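Local coordinates for protein putative alpha-L-fucosidase (Bacteroides thetaiotaomicron, PDB 4H41) that is a putative alpha-L-fucosidase with a TIM-barrel fold, probably acting in the breakdown of host glycans, at residues Ile68-Phe81 with Met114-Asp128. Sequence-based numbering, arbitrary orientation.
Sequences IDTVIMIRSGYRKF and MKFYFGLYDSGRYWD
Strands 70-73 and 115-119 are neighbouring parallel strands, the second and third of a TIM barrel, and the loops that follow them stay paired beyond the C-terminal ends of the strands. V71 N donates to K115 O, and V71 O accepts from Y117 N at 2.8 Å. M73 N then bonds to Y117 O. T70, I72 and Y117 share one face of the sheet. I72 CG1 lies 3.8 Å from Y117 CB, and T70 CG2 sits by CD1 and CE1 of the Y117 ring. V71, M73, F116 and F118 share the other face, toward helices 101-111 and 136-151. There CB of M73, a selenomethionine, packs on F116 CE2 and CZ, and the M73 chain bends at chi3 (64°), which brings CE 3.9 Å from F118 CE1.

Beyond the strands, G119 O accepts from both S76 N and S76 OG. D122 N donates to G77 O, and R79 N donates to D122 O. The Y121 hydroxyl donates to R79 O at 2.6 Å, with that oxygen at the ring edge. The R79 guanidinium meets the D128 carboxylate end-on, NH1 to OD2 and NH2 to OD1, both at 3.0 Å. G124 CA covers the centre of one guanidinium face, 3.5 Å above it, and R79 NE donates to Y78 OH in the guanidinium plane.

D122 OD2 takes W127 NE1 on its syn lone pair at 2.8 Å and also bonds H44. A water links it to R75 NE; R75 NH1 binds I42 O. D122 OD1 accepts from G124 N in an Asx turn. The D122 carboxylate is thus held in one orientation by its own segment and H44, and reaches R75 through water.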
# COMPACT_ATOMS: atom_id res chain seq x y z
N ILE B 68 -19.69 -9.88 17.24
CA ILE B 68 -20.26 -8.72 16.58
C ILE B 68 -21.77 -8.99 16.47
O ILE B 68 -22.19 -10.08 16.09
CB ILE B 68 -19.56 -8.41 15.24
CG1 ILE B 68 -18.19 -7.70 15.53
CG2 ILE B 68 -20.45 -7.55 14.32
CD1 ILE B 68 -17.26 -7.62 14.40
N ASP B 69 -22.58 -8.01 16.86
CA ASP B 69 -24.04 -8.15 16.81
C ASP B 69 -24.69 -7.06 15.96
O ASP B 69 -25.93 -7.04 15.85
CB ASP B 69 -24.61 -8.14 18.24
CG ASP B 69 -24.39 -6.89 19.09
OD1 ASP B 69 -24.36 -5.77 18.53
OD2 ASP B 69 -24.30 -7.03 20.32
N THR B 70 -23.90 -6.11 15.46
CA THR B 70 -24.39 -4.95 14.72
C THR B 70 -23.52 -4.68 13.52
O THR B 70 -22.31 -4.67 13.65
CB THR B 70 -24.40 -3.72 15.65
OG1 THR B 70 -25.28 -3.96 16.75
CG2 THR B 70 -24.85 -2.46 14.95
N VAL B 71 -24.12 -4.49 12.35
CA VAL B 71 -23.38 -4.14 11.13
C VAL B 71 -23.99 -2.87 10.56
O VAL B 71 -25.23 -2.70 10.54
CB VAL B 71 -23.32 -5.28 10.11
CG1 VAL B 71 -22.50 -6.44 10.65
CG2 VAL B 71 -24.72 -5.75 9.71
N ILE B 72 -23.13 -1.94 10.15
CA ILE B 72 -23.56 -0.62 9.71
C ILE B 72 -23.05 -0.35 8.32
O ILE B 72 -21.83 -0.13 8.15
CB ILE B 72 -23.05 0.48 10.67
CG1 ILE B 72 -23.44 0.21 12.15
CG2 ILE B 72 -23.54 1.84 10.17
CD1 ILE B 72 -22.26 -0.06 13.05
N MSE B 73 -23.96 -0.27 7.33
CA MSE B 73 -23.54 0.04 5.96
C MSE B 73 -23.27 1.51 5.92
O MSE B 73 -24.16 2.29 6.20
CB MSE B 73 -24.62 -0.37 4.96
CG MSE B 73 -24.07 -0.42 3.54
SE MSE B 73 -25.51 -0.76 2.28
CE MSE B 73 -26.44 0.80 2.60
N ILE B 74 -22.03 1.89 5.73
CA ILE B 74 -21.60 3.27 6.04
C ILE B 74 -22.29 4.38 5.24
O ILE B 74 -22.63 5.39 5.83
CB ILE B 74 -20.05 3.37 6.01
CG1 ILE B 74 -19.56 4.61 6.77
CG2 ILE B 74 -19.51 3.32 4.60
CD1 ILE B 74 -18.05 4.61 7.11
N ARG B 75 -22.56 4.19 3.94
CA ARG B 75 -23.28 5.20 3.16
C ARG B 75 -23.92 4.54 1.97
O ARG B 75 -23.26 3.91 1.13
CB ARG B 75 -22.43 6.41 2.78
CG ARG B 75 -21.20 6.11 1.95
CD ARG B 75 -20.26 7.30 1.91
NE ARG B 75 -19.68 7.62 3.22
CZ ARG B 75 -18.58 7.09 3.75
NH1 ARG B 75 -17.89 6.15 3.09
NH2 ARG B 75 -18.16 7.47 4.95
N SER B 76 -25.26 4.64 1.91
CA SER B 76 -26.06 3.98 0.90
C SER B 76 -25.74 4.44 -0.52
O SER B 76 -26.04 3.73 -1.49
CB SER B 76 -27.54 4.14 1.20
OG SER B 76 -27.92 5.49 1.34
N GLY B 77 -25.11 5.59 -0.64
CA GLY B 77 -24.48 6.02 -1.86
C GLY B 77 -23.46 7.10 -1.59
O GLY B 77 -23.42 7.70 -0.51
N TYR B 78 -22.60 7.30 -2.55
CA TYR B 78 -21.60 8.34 -2.50
C TYR B 78 -21.50 8.95 -3.89
O TYR B 78 -21.06 8.27 -4.83
CB TYR B 78 -20.27 7.81 -2.00
CG TYR B 78 -19.20 8.87 -2.01
CD1 TYR B 78 -19.40 10.11 -1.40
CD2 TYR B 78 -18.01 8.67 -2.69
CE1 TYR B 78 -18.44 11.11 -1.46
CE2 TYR B 78 -17.03 9.67 -2.75
CZ TYR B 78 -17.26 10.89 -2.14
OH TYR B 78 -16.36 11.91 -2.24
N ARG B 79 -21.95 10.20 -4.03
CA ARG B 79 -21.99 10.88 -5.33
C ARG B 79 -22.78 9.99 -6.32
O ARG B 79 -23.93 9.68 -6.01
CB ARG B 79 -20.59 11.26 -5.81
CG ARG B 79 -19.88 12.25 -4.89
CD ARG B 79 -18.53 12.67 -5.42
NE ARG B 79 -17.75 13.43 -4.45
CZ ARG B 79 -17.77 14.75 -4.27
NH1 ARG B 79 -18.56 15.52 -5.01
NH2 ARG B 79 -17.01 15.31 -3.34
N LYS B 80 -22.20 9.52 -7.45
CA LYS B 80 -23.00 8.72 -8.42
C LYS B 80 -23.00 7.21 -8.15
O LYS B 80 -23.70 6.48 -8.84
CB LYS B 80 -22.57 9.01 -9.84
CG LYS B 80 -22.93 10.44 -10.23
CD LYS B 80 -22.75 10.72 -11.72
CE LYS B 80 -23.44 12.00 -12.11
NZ LYS B 80 -23.34 12.27 -13.57
N PHE B 81 -22.32 6.76 -7.12
CA PHE B 81 -22.30 5.33 -6.77
C PHE B 81 -23.37 5.05 -5.72
O PHE B 81 -23.60 5.87 -4.83
CB PHE B 81 -20.92 4.90 -6.29
CG PHE B 81 -19.92 4.82 -7.41
CD1 PHE B 81 -19.84 3.67 -8.19
CD2 PHE B 81 -19.16 5.91 -7.77
CE1 PHE B 81 -18.99 3.62 -9.29
CE2 PHE B 81 -18.25 5.84 -8.83
CZ PHE B 81 -18.24 4.72 -9.64
N MSE B 114 -27.99 -10.52 13.53
CA MSE B 114 -27.39 -9.22 13.78
C MSE B 114 -28.38 -8.11 13.42
O MSE B 114 -29.31 -8.34 12.65
CB MSE B 114 -26.10 -9.07 12.96
CG MSE B 114 -24.95 -10.00 13.44
SE MSE B 114 -23.59 -9.85 12.19
CE MSE B 114 -22.46 -11.28 12.75
N LYS B 115 -28.20 -6.93 14.00
CA LYS B 115 -28.95 -5.72 13.65
C LYS B 115 -28.21 -4.98 12.55
O LYS B 115 -27.00 -4.79 12.63
CB LYS B 115 -29.13 -4.79 14.85
CG LYS B 115 -30.24 -5.26 15.77
CD LYS B 115 -30.61 -4.15 16.75
CE LYS B 115 -31.69 -4.47 17.75
NZ LYS B 115 -31.86 -5.92 18.09
N PHE B 116 -28.92 -4.63 11.49
CA PHE B 116 -28.38 -3.88 10.38
C PHE B 116 -28.78 -2.41 10.53
O PHE B 116 -29.96 -2.12 10.74
CB PHE B 116 -28.89 -4.44 9.03
CG PHE B 116 -28.53 -3.61 7.83
CD1 PHE B 116 -29.40 -2.64 7.34
CD2 PHE B 116 -27.34 -3.82 7.15
CE1 PHE B 116 -29.11 -1.94 6.18
CE2 PHE B 116 -27.02 -3.06 6.02
CZ PHE B 116 -27.93 -2.17 5.52
N TYR B 117 -27.80 -1.50 10.42
CA TYR B 117 -28.01 -0.05 10.40
C TYR B 117 -27.77 0.46 8.97
O TYR B 117 -26.74 0.17 8.39
CB TYR B 117 -27.08 0.69 11.36
CG TYR B 117 -27.51 0.67 12.80
CD1 TYR B 117 -27.60 -0.52 13.50
CD2 TYR B 117 -27.73 1.86 13.49
CE1 TYR B 117 -27.94 -0.54 14.86
CE2 TYR B 117 -28.07 1.85 14.84
CZ TYR B 117 -28.14 0.65 15.52
OH TYR B 117 -28.46 0.64 16.85
N PHE B 118 -28.68 1.28 8.48
CA PHE B 118 -28.65 1.85 7.14
C PHE B 118 -27.97 3.21 7.16
O PHE B 118 -28.46 4.13 7.79
CB PHE B 118 -30.10 1.99 6.62
CG PHE B 118 -30.16 2.51 5.21
CD1 PHE B 118 -30.05 1.65 4.13
CD2 PHE B 118 -30.26 3.88 4.96
CE1 PHE B 118 -30.11 2.14 2.83
CE2 PHE B 118 -30.35 4.36 3.65
CZ PHE B 118 -30.28 3.49 2.60
N GLY B 119 -26.86 3.34 6.46
CA GLY B 119 -26.16 4.62 6.34
C GLY B 119 -26.82 5.53 5.32
O GLY B 119 -27.10 5.11 4.18
N LEU B 120 -26.98 6.80 5.67
CA LEU B 120 -27.61 7.74 4.76
C LEU B 120 -26.73 8.05 3.56
O LEU B 120 -25.52 7.82 3.56
CB LEU B 120 -28.01 9.03 5.51
CG LEU B 120 -29.05 8.86 6.62
CD1 LEU B 120 -29.52 10.20 7.13
CD2 LEU B 120 -30.27 8.02 6.12
N TYR B 121 -27.37 8.59 2.53
CA TYR B 121 -26.72 8.92 1.28
C TYR B 121 -25.79 10.13 1.46
O TYR B 121 -26.15 11.10 2.13
CB TYR B 121 -27.79 9.19 0.21
CG TYR B 121 -27.25 9.68 -1.11
CD1 TYR B 121 -26.48 8.85 -1.92
CD2 TYR B 121 -27.44 10.99 -1.52
CE1 TYR B 121 -25.95 9.31 -3.13
CE2 TYR B 121 -26.91 11.46 -2.72
CZ TYR B 121 -26.14 10.62 -3.51
OH TYR B 121 -25.60 11.17 -4.64
N ASP B 122 -24.65 10.09 0.80
CA ASP B 122 -23.65 11.16 0.79
C ASP B 122 -23.54 11.70 -0.64
O ASP B 122 -22.97 11.04 -1.51
CB ASP B 122 -22.31 10.63 1.31
CG ASP B 122 -21.20 11.66 1.44
OD1 ASP B 122 -21.37 12.80 0.93
OD2 ASP B 122 -20.13 11.31 1.96
N SER B 123 -24.08 12.89 -0.89
CA SER B 123 -24.10 13.44 -2.26
C SER B 123 -22.79 14.04 -2.73
O SER B 123 -22.69 14.32 -3.92
CB SER B 123 -25.17 14.53 -2.39
OG SER B 123 -24.75 15.76 -1.81
N GLY B 124 -21.88 14.34 -1.83
CA GLY B 124 -20.63 15.03 -2.14
C GLY B 124 -20.72 16.54 -1.98
O GLY B 124 -19.70 17.20 -1.89
N ARG B 125 -21.94 17.11 -1.91
CA ARG B 125 -22.16 18.56 -1.82
C ARG B 125 -21.61 19.14 -0.52
O ARG B 125 -21.01 20.21 -0.54
CB ARG B 125 -23.65 18.90 -1.93
CG ARG B 125 -24.19 18.67 -3.33
CD ARG B 125 -25.66 19.10 -3.44
NE ARG B 125 -26.28 18.49 -4.63
CZ ARG B 125 -27.02 17.38 -4.65
NH1 ARG B 125 -27.31 16.74 -3.53
NH2 ARG B 125 -27.50 16.92 -5.80
N TYR B 126 -21.81 18.44 0.60
CA TYR B 126 -21.24 18.89 1.86
C TYR B 126 -19.69 18.88 1.76
O TYR B 126 -19.04 19.87 2.12
CB TYR B 126 -21.72 18.01 3.03
CG TYR B 126 -20.76 17.99 4.20
CD1 TYR B 126 -20.49 19.14 4.93
CD2 TYR B 126 -20.14 16.81 4.60
CE1 TYR B 126 -19.61 19.12 6.01
CE2 TYR B 126 -19.26 16.79 5.68
CZ TYR B 126 -19.02 17.94 6.41
OH TYR B 126 -18.16 17.97 7.48
N TRP B 127 -19.11 17.80 1.25
CA TRP B 127 -17.64 17.74 1.13
C TRP B 127 -17.10 18.88 0.23
O TRP B 127 -16.04 19.42 0.51
CB TRP B 127 -17.18 16.39 0.59
CG TRP B 127 -17.44 15.27 1.54
CD1 TRP B 127 -18.25 14.19 1.33
CD2 TRP B 127 -16.94 15.15 2.88
NE1 TRP B 127 -18.26 13.38 2.44
CE2 TRP B 127 -17.49 13.96 3.42
CE3 TRP B 127 -16.06 15.91 3.67
CZ2 TRP B 127 -17.22 13.54 4.73
CZ3 TRP B 127 -15.77 15.46 4.97
CH2 TRP B 127 -16.28 14.26 5.45
N ASP B 128 -17.84 19.25 -0.80
CA ASP B 128 -17.42 20.31 -1.71
C ASP B 128 -17.66 21.74 -1.19
O ASP B 128 -17.09 22.66 -1.75
CB ASP B 128 -18.14 20.15 -3.06
CG ASP B 128 -17.72 18.89 -3.80
OD1 ASP B 128 -16.71 18.28 -3.41
OD2 ASP B 128 -18.46 18.47 -4.71
O HOH W 1 -20.32 10.08 4.52